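Local coordinates for ATP-dependent DNA helicase uvsW (Enterobacteria phage T4, PDB 1RIF), which couples ATP hydrolysis to 3'-5' unwinding of duplex DNA, catalyses Holliday-junction branch migration and has a role in reorganizing stalled replication forks during phage recombination and repair, at residues A121-L135 and M270-P282. The protein carries 1 engineered substitution. Sequence-based numbering, arbitrary orientation.
Sequences AVFEGLVNRRRILNL and MQYVGMFGEIFKP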
loop_
_atom_site.group_PDB
_atom_site.type_symbol
_atom_site.label_atom_id
_atom_site.label_comp_id
_atom_site.label_asym_id
_atom_site.label_seq_id
_atom_site.Cartn_x
_atom_site.Cartn_y
_atom_site.Cartn_z
ATOM N N ALA A 121 3.054 14.922 -4.529
ATOM C CA ALA A 121 2.670 13.519 -4.357
ATOM C C ALA A 121 3.355 12.893 -3.137
ATOM O O ALA A 121 2.704 12.222 -2.322
ATOM C CB ALA A 121 3.013 12.729 -5.615
ATOM N N VAL A 122 4.666 13.112 -3.018
ATOM C CA VAL A 122 5.436 12.579 -1.897
ATOM C C VAL A 122 4.929 13.152 -0.575
ATOM O O VAL A 122 4.742 12.418 0.396
ATOM C CB VAL A 122 6.946 12.907 -2.042
ATOM C CG1 VAL A 122 7.677 12.582 -0.747
ATOM C CG2 VAL A 122 7.545 12.109 -3.191
ATOM N N PHE A 123 4.703 14.462 -0.542
ATOM C CA PHE A 123 4.211 15.113 0.666
ATOM C C PHE A 123 2.832 14.570 1.060
ATOM O O PHE A 123 2.587 14.269 2.230
ATOM C CB PHE A 123 4.132 16.627 0.463
ATOM C CG PHE A 123 3.650 17.368 1.681
ATOM C CD1 PHE A 123 4.463 17.481 2.807
ATOM C CD2 PHE A 123 2.371 17.920 1.713
ATOM C CE1 PHE A 123 4.013 18.126 3.944
ATOM C CE2 PHE A 123 1.908 18.571 2.850
ATOM C CZ PHE A 123 2.729 18.674 3.968
ATOM N N GLU A 124 1.937 14.456 0.079
ATOM C CA GLU A 124 0.585 13.937 0.299
ATOM C C GLU A 124 0.621 12.532 0.895
ATOM O O GLU A 124 -0.145 12.210 1.813
ATOM C CB GLU A 124 -0.182 13.866 -1.027
ATOM C CG GLU A 124 -1.287 14.885 -1.189
ATOM C CD GLU A 124 -2.489 14.614 -0.298
ATOM O OE1 GLU A 124 -3.115 13.538 -0.428
ATOM O OE2 GLU A 124 -2.807 15.490 0.531
ATOM N N GLY A 125 1.508 11.702 0.349
ATOM C CA GLY A 125 1.634 10.327 0.798
ATOM C C GLY A 125 2.170 10.188 2.200
ATOM O O GLY A 125 1.602 9.461 3.022
ATOM N N LEU A 126 3.263 10.892 2.480
ATOM C CA LEU A 126 3.878 10.842 3.795
ATOM C C LEU A 126 2.946 11.294 4.915
ATOM O O LEU A 126 2.768 10.580 5.898
ATOM C CB LEU A 126 5.154 11.682 3.807
ATOM C CG LEU A 126 6.292 11.138 2.936
ATOM C CD1 LEU A 126 7.532 12.014 3.116
ATOM C CD2 LEU A 126 6.595 9.688 3.310
ATOM N N VAL A 127 2.353 12.475 4.767
ATOM C CA VAL A 127 1.445 13.008 5.779
ATOM C C VAL A 127 0.277 12.063 6.091
ATOM O O VAL A 127 -0.021 11.775 7.257
ATOM C CB VAL A 127 0.857 14.357 5.339
ATOM C CG1 VAL A 127 -0.195 14.809 6.330
ATOM C CG2 VAL A 127 1.954 15.390 5.243
ATOM N N ASN A 128 -0.370 11.579 5.036
ATOM C CA ASN A 128 -1.517 10.700 5.180
ATOM C C ASN A 128 -1.199 9.215 5.337
ATOM O O ASN A 128 -2.104 8.399 5.494
ATOM C CB ASN A 128 -2.459 10.948 4.011
ATOM C CG ASN A 128 -2.943 12.377 3.974
ATOM O OD1 ASN A 128 -3.748 12.787 4.810
ATOM N ND2 ASN A 128 -2.434 13.155 3.023
ATOM N N ARG A 129 0.088 8.875 5.302
ATOM C CA ARG A 129 0.544 7.495 5.496
ATOM C C ARG A 129 0.244 6.493 4.385
ATOM O O ARG A 129 1.110 5.691 4.033
ATOM C CB ARG A 129 -0.007 6.932 6.819
ATOM C CG ARG A 129 0.954 6.976 8.009
ATOM C CD ARG A 129 1.264 8.398 8.433
ATOM N NE ARG A 129 2.157 8.488 9.595
ATOM C CZ ARG A 129 1.805 8.247 10.860
ATOM N NH1 ARG A 129 0.564 7.885 11.172
ATOM N NH2 ARG A 129 2.693 8.409 11.826
ATOM N N ARG A 130 -0.970 6.514 3.839
ATOM C CA ARG A 130 -1.311 5.559 2.790
ATOM C C ARG A 130 -2.271 6.133 1.760
ATOM O O ARG A 130 -3.347 6.612 2.111
ATOM C CB ARG A 130 -1.893 4.283 3.426
ATOM C CG ARG A 130 -3.173 4.498 4.234
ATOM C CD ARG A 130 -3.421 3.363 5.231
ATOM N NE ARG A 130 -2.443 3.362 6.317
ATOM C CZ ARG A 130 -2.391 4.266 7.298
ATOM N NH1 ARG A 130 -3.270 5.262 7.352
ATOM N NH2 ARG A 130 -1.441 4.181 8.228
ATOM N N ARG A 131 -1.867 6.081 0.488
ATOM C CA ARG A 131 -2.671 6.598 -0.618
ATOM C C ARG A 131 -2.436 5.845 -1.919
ATOM O O ARG A 131 -1.443 5.132 -2.083
ATOM C CB ARG A 131 -2.328 8.064 -0.921
ATOM C CG ARG A 131 -2.474 9.036 0.210
ATOM C CD ARG A 131 -3.773 9.808 0.120
ATOM N NE ARG A 131 -4.514 9.710 1.376
ATOM C CZ ARG A 131 -5.239 10.690 1.899
ATOM N NH1 ARG A 131 -5.322 11.861 1.275
ATOM N NH2 ARG A 131 -5.882 10.498 3.046
ATOM N N ILE A 132 -3.374 6.017 -2.845
ATOM C CA ILE A 132 -3.229 5.464 -4.177
ATOM C C ILE A 132 -2.846 6.752 -4.886
ATOM O O ILE A 132 -3.662 7.662 -5.008
ATOM C CB ILE A 132 -4.537 4.957 -4.796
ATOM C CG1 ILE A 132 -4.933 3.608 -4.195
ATOM C CG2 ILE A 132 -4.359 4.812 -6.293
ATOM C CD1 ILE A 132 -6.245 3.084 -4.741
ATOM N N LEU A 133 -1.590 6.841 -5.306
ATOM C CA LEU A 133 -1.103 8.021 -5.981
ATOM C C LEU A 133 -1.442 7.860 -7.451
ATOM O O LEU A 133 -0.836 7.056 -8.160
ATOM C CB LEU A 133 0.404 8.152 -5.769
ATOM C CG LEU A 133 0.831 8.173 -4.301
ATOM C CD1 LEU A 133 2.345 8.205 -4.222
ATOM C CD2 LEU A 133 0.215 9.378 -3.591
ATOM N N ASN A 134 -2.430 8.626 -7.895
ATOM C CA ASN A 134 -2.888 8.559 -9.269
ATOM C C ASN A 134 -2.110 9.505 -10.184
ATOM O O ASN A 134 -2.546 10.625 -10.443
ATOM C CB ASN A 134 -4.385 8.872 -9.300
ATOM C CG ASN A 134 -4.980 8.744 -10.684
ATOM O OD1 ASN A 134 -4.571 7.889 -11.467
ATOM N ND2 ASN A 134 -5.963 9.586 -10.989
ATOM N N LEU A 135 -0.953 9.055 -10.668
ATOM C CA LEU A 135 -0.134 9.874 -11.558
ATOM C C LEU A 135 0.256 9.095 -12.800
ATOM O O LEU A 135 0.482 7.889 -12.733
ATOM C CB LEU A 135 1.143 10.355 -10.859
ATOM C CG LEU A 135 1.192 10.346 -9.336
ATOM C CD1 LEU A 135 1.562 8.949 -8.871
ATOM C CD2 LEU A 135 2.227 11.338 -8.848
ATOM N N MET A 270 -12.745 -1.504 -4.382
ATOM C CA MET A 270 -12.811 -1.468 -2.932
ATOM C C MET A 270 -11.610 -2.116 -2.224
ATOM O O MET A 270 -11.157 -1.614 -1.196
ATOM C CB MET A 270 -14.117 -2.127 -2.491
ATOM C CG MET A 270 -14.505 -1.871 -1.059
ATOM S SD MET A 270 -16.246 -2.249 -0.781
ATOM C CE MET A 270 -16.898 -0.608 -0.379
ATOM N N GLN A 271 -11.084 -3.214 -2.757
ATOM C CA GLN A 271 -9.953 -3.841 -2.088
ATOM C C GLN A 271 -8.598 -3.239 -2.433
ATOM O O GLN A 271 -7.581 -3.630 -1.862
ATOM C CB GLN A 271 -9.935 -5.364 -2.299
ATOM C CG GLN A 271 -9.784 -5.850 -3.706
ATOM C CD GLN A 271 -9.628 -7.370 -3.768
ATOM O OE1 GLN A 271 -9.794 -7.973 -4.828
ATOM N NE2 GLN A 271 -9.294 -7.992 -2.630
ATOM N N TYR A 272 -8.576 -2.281 -3.357
ATOM C CA TYR A 272 -7.324 -1.622 -3.694
ATOM C C TYR A 272 -7.173 -0.460 -2.721
ATOM O O TYR A 272 -6.066 -0.144 -2.295
ATOM C CB TYR A 272 -7.311 -1.143 -5.158
ATOM C CG TYR A 272 -7.263 -2.290 -6.158
ATOM C CD1 TYR A 272 -8.416 -3.014 -6.474
ATOM C CD2 TYR A 272 -6.056 -2.693 -6.739
ATOM C CE1 TYR A 272 -8.369 -4.114 -7.335
ATOM C CE2 TYR A 272 -5.998 -3.791 -7.602
ATOM C CZ TYR A 272 -7.162 -4.498 -7.894
ATOM O OH TYR A 272 -7.123 -5.600 -8.726
ATOM N N VAL A 273 -8.285 0.168 -2.344
ATOM C CA VAL A 273 -8.214 1.266 -1.383
ATOM C C VAL A 273 -8.057 0.656 0.009
ATOM O O VAL A 273 -7.517 1.280 0.919
ATOM C CB VAL A 273 -9.474 2.173 -1.427
ATOM C CG1 VAL A 273 -9.790 2.544 -2.865
ATOM C CG2 VAL A 273 -10.640 1.486 -0.791
ATOM N N GLY A 274 -8.524 -0.582 0.160
ATOM C CA GLY A 274 -8.389 -1.270 1.432
ATOM C C GLY A 274 -6.931 -1.642 1.654
ATOM O O GLY A 274 -6.462 -1.717 2.783
ATOM N N MET A 275 -6.206 -1.863 0.561
ATOM C CA MET A 275 -4.798 -2.229 0.628
ATOM C C MET A 275 -3.859 -1.027 0.533
ATOM O O MET A 275 -2.802 -1.021 1.157
ATOM C CB MET A 275 -4.459 -3.213 -0.496
ATOM C CG MET A 275 -2.969 -3.545 -0.634
ATOM S SD MET A 275 -2.274 -4.408 0.798
ATOM C CE MET A 275 -1.105 -5.509 0.020
ATOM N N PHE A 276 -4.250 -0.008 -0.230
ATOM C CA PHE A 276 -3.402 1.165 -0.436
ATOM C C PHE A 276 -3.859 2.537 0.072
ATOM O O PHE A 276 -3.084 3.490 0.022
ATOM C CB PHE A 276 -3.090 1.302 -1.930
ATOM C CG PHE A 276 -2.316 0.151 -2.497
ATOM C CD1 PHE A 276 -2.931 -0.763 -3.346
ATOM C CD2 PHE A 276 -0.975 -0.032 -2.162
ATOM C CE1 PHE A 276 -2.228 -1.849 -3.850
ATOM C CE2 PHE A 276 -0.262 -1.112 -2.657
ATOM C CZ PHE A 276 -0.887 -2.028 -3.504
ATOM N N GLY A 277 -5.097 2.658 0.537
ATOM C CA GLY A 277 -5.573 3.949 1.010
ATOM C C GLY A 277 -6.366 4.720 -0.034
ATOM O O GLY A 277 -6.509 4.284 -1.180
ATOM N N GLU A 278 -6.884 5.878 0.356
ATOM C CA GLU A 278 -7.663 6.700 -0.564
ATOM C C GLU A 278 -6.858 7.177 -1.761
ATOM O O GLU A 278 -5.633 7.298 -1.699
ATOM C CB GLU A 278 -8.256 7.908 0.160
ATOM C CG GLU A 278 -9.632 7.644 0.724
ATOM C CD GLU A 278 -9.669 7.745 2.229
ATOM O OE1 GLU A 278 -9.351 8.835 2.752
ATOM O OE2 GLU A 278 -10.019 6.738 2.887
ATOM N N ILE A 279 -7.564 7.459 -2.848
ATOM C CA ILE A 279 -6.945 7.908 -4.084
ATOM C C ILE A 279 -6.575 9.385 -4.058
ATOM O O ILE A 279 -7.312 10.207 -3.519
ATOM C CB ILE A 279 -7.889 7.669 -5.267
ATOM C CG1 ILE A 279 -8.186 6.173 -5.396
ATOM C CG2 ILE A 279 -7.288 8.242 -6.535
ATOM C CD1 ILE A 279 -9.255 5.830 -6.421
ATOM N N PHE A 280 -5.427 9.712 -4.642
ATOM C CA PHE A 280 -4.959 11.092 -4.719
ATOM C C PHE A 280 -4.452 11.411 -6.124
ATOM O O PHE A 280 -3.534 10.756 -6.620
ATOM C CB PHE A 280 -3.827 11.347 -3.726
ATOM C CG PHE A 280 -3.066 12.627 -3.991
ATOM C CD1 PHE A 280 -3.664 13.869 -3.782
ATOM C CD2 PHE A 280 -1.761 12.589 -4.481
ATOM C CE1 PHE A 280 -2.972 15.051 -4.059
ATOM C CE2 PHE A 280 -1.063 13.764 -4.761
ATOM C CZ PHE A 280 -1.669 14.994 -4.551
ATOM N N LYS A 281 -5.056 12.416 -6.761
ATOM C CA LYS A 281 -4.629 12.831 -8.096
ATOM C C LYS A 281 -4.055 14.241 -8.037
ATOM O O LYS A 281 -4.754 15.181 -7.664
ATOM C CB LYS A 281 -5.794 12.798 -9.089
ATOM C CG LYS A 281 -5.354 13.155 -10.505
ATOM C CD LYS A 281 -6.420 12.891 -11.552
ATOM C CE LYS A 281 -5.840 13.091 -12.954
ATOM N NZ LYS A 281 -6.806 12.751 -14.042
ATOM N N PRO A 282 -2.772 14.404 -8.408
ATOM C CA PRO A 282 -2.068 15.693 -8.408
ATOM C C PRO A 282 -2.517 16.644 -9.524
ATOM O O PRO A 282 -3.584 16.383 -10.122
ATOM C CB PRO A 282 -0.606 15.277 -8.540
ATOM C CG PRO A 282 -0.701 14.097 -9.445
ATOM C CD PRO A 282 -1.870 13.326 -8.857
ATOM O OXT PRO A 282 -1.806 17.646 -9.775
HETATM O O HOH W 1 -6.283 6.644 2.599
#
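The F280 ring packs against helix 116-128, one face taken by the stem of E124. CG of E124 stands 3.4 Å from the ring centroid, 17° off its normal, a CH-pi contact; with CG of F280 anti to the backbone N (chi1 165°), the ring is directed to the helix. A121 CA and L133 CD2 close in on it obliquely, and the N of P282 lies over the opposite face. The E124 chain, bent at chi2, carries its carboxylate over the CG-CD1 side of the ring, from where OE1 receives R131 NH1 at 3.3 Å on its syn lone pair, in a salt bridge. R131 NH2 also sees E278 OE1, but only as a long ion pair at 3.9 Å, with the oxygen well out of the guanidinium plane.

Strands 130-133 and 278-280 run parallel here, at the edge of the seven-stranded sheet of a P-loop NTPase (RecA-like) domain in this N-terminal part of the helicase; 278-280 is its outermost strand and 130-133 leads to the P-loop, whose ATP binding is predicted. Three backbone bonds join the segments: I132 N to E278 O, F280 N to I132 O, and N134 N to F280 O.

On the sheet face away from F280, I132 and I279 lie side by side, CD1 to CG1 3.7 Å. The I132 side chain crosses F276 at about a right angle, its CG1 3.7 Å from F276 CB, and its CD1 reaches V273 CG1. At the turn between helix and strand, positive-phi G277 brings its CA within 3.6 Å of R130 O, while its own O is buried with no partner in the model, I132 CG1 lying 3.5 Å from it.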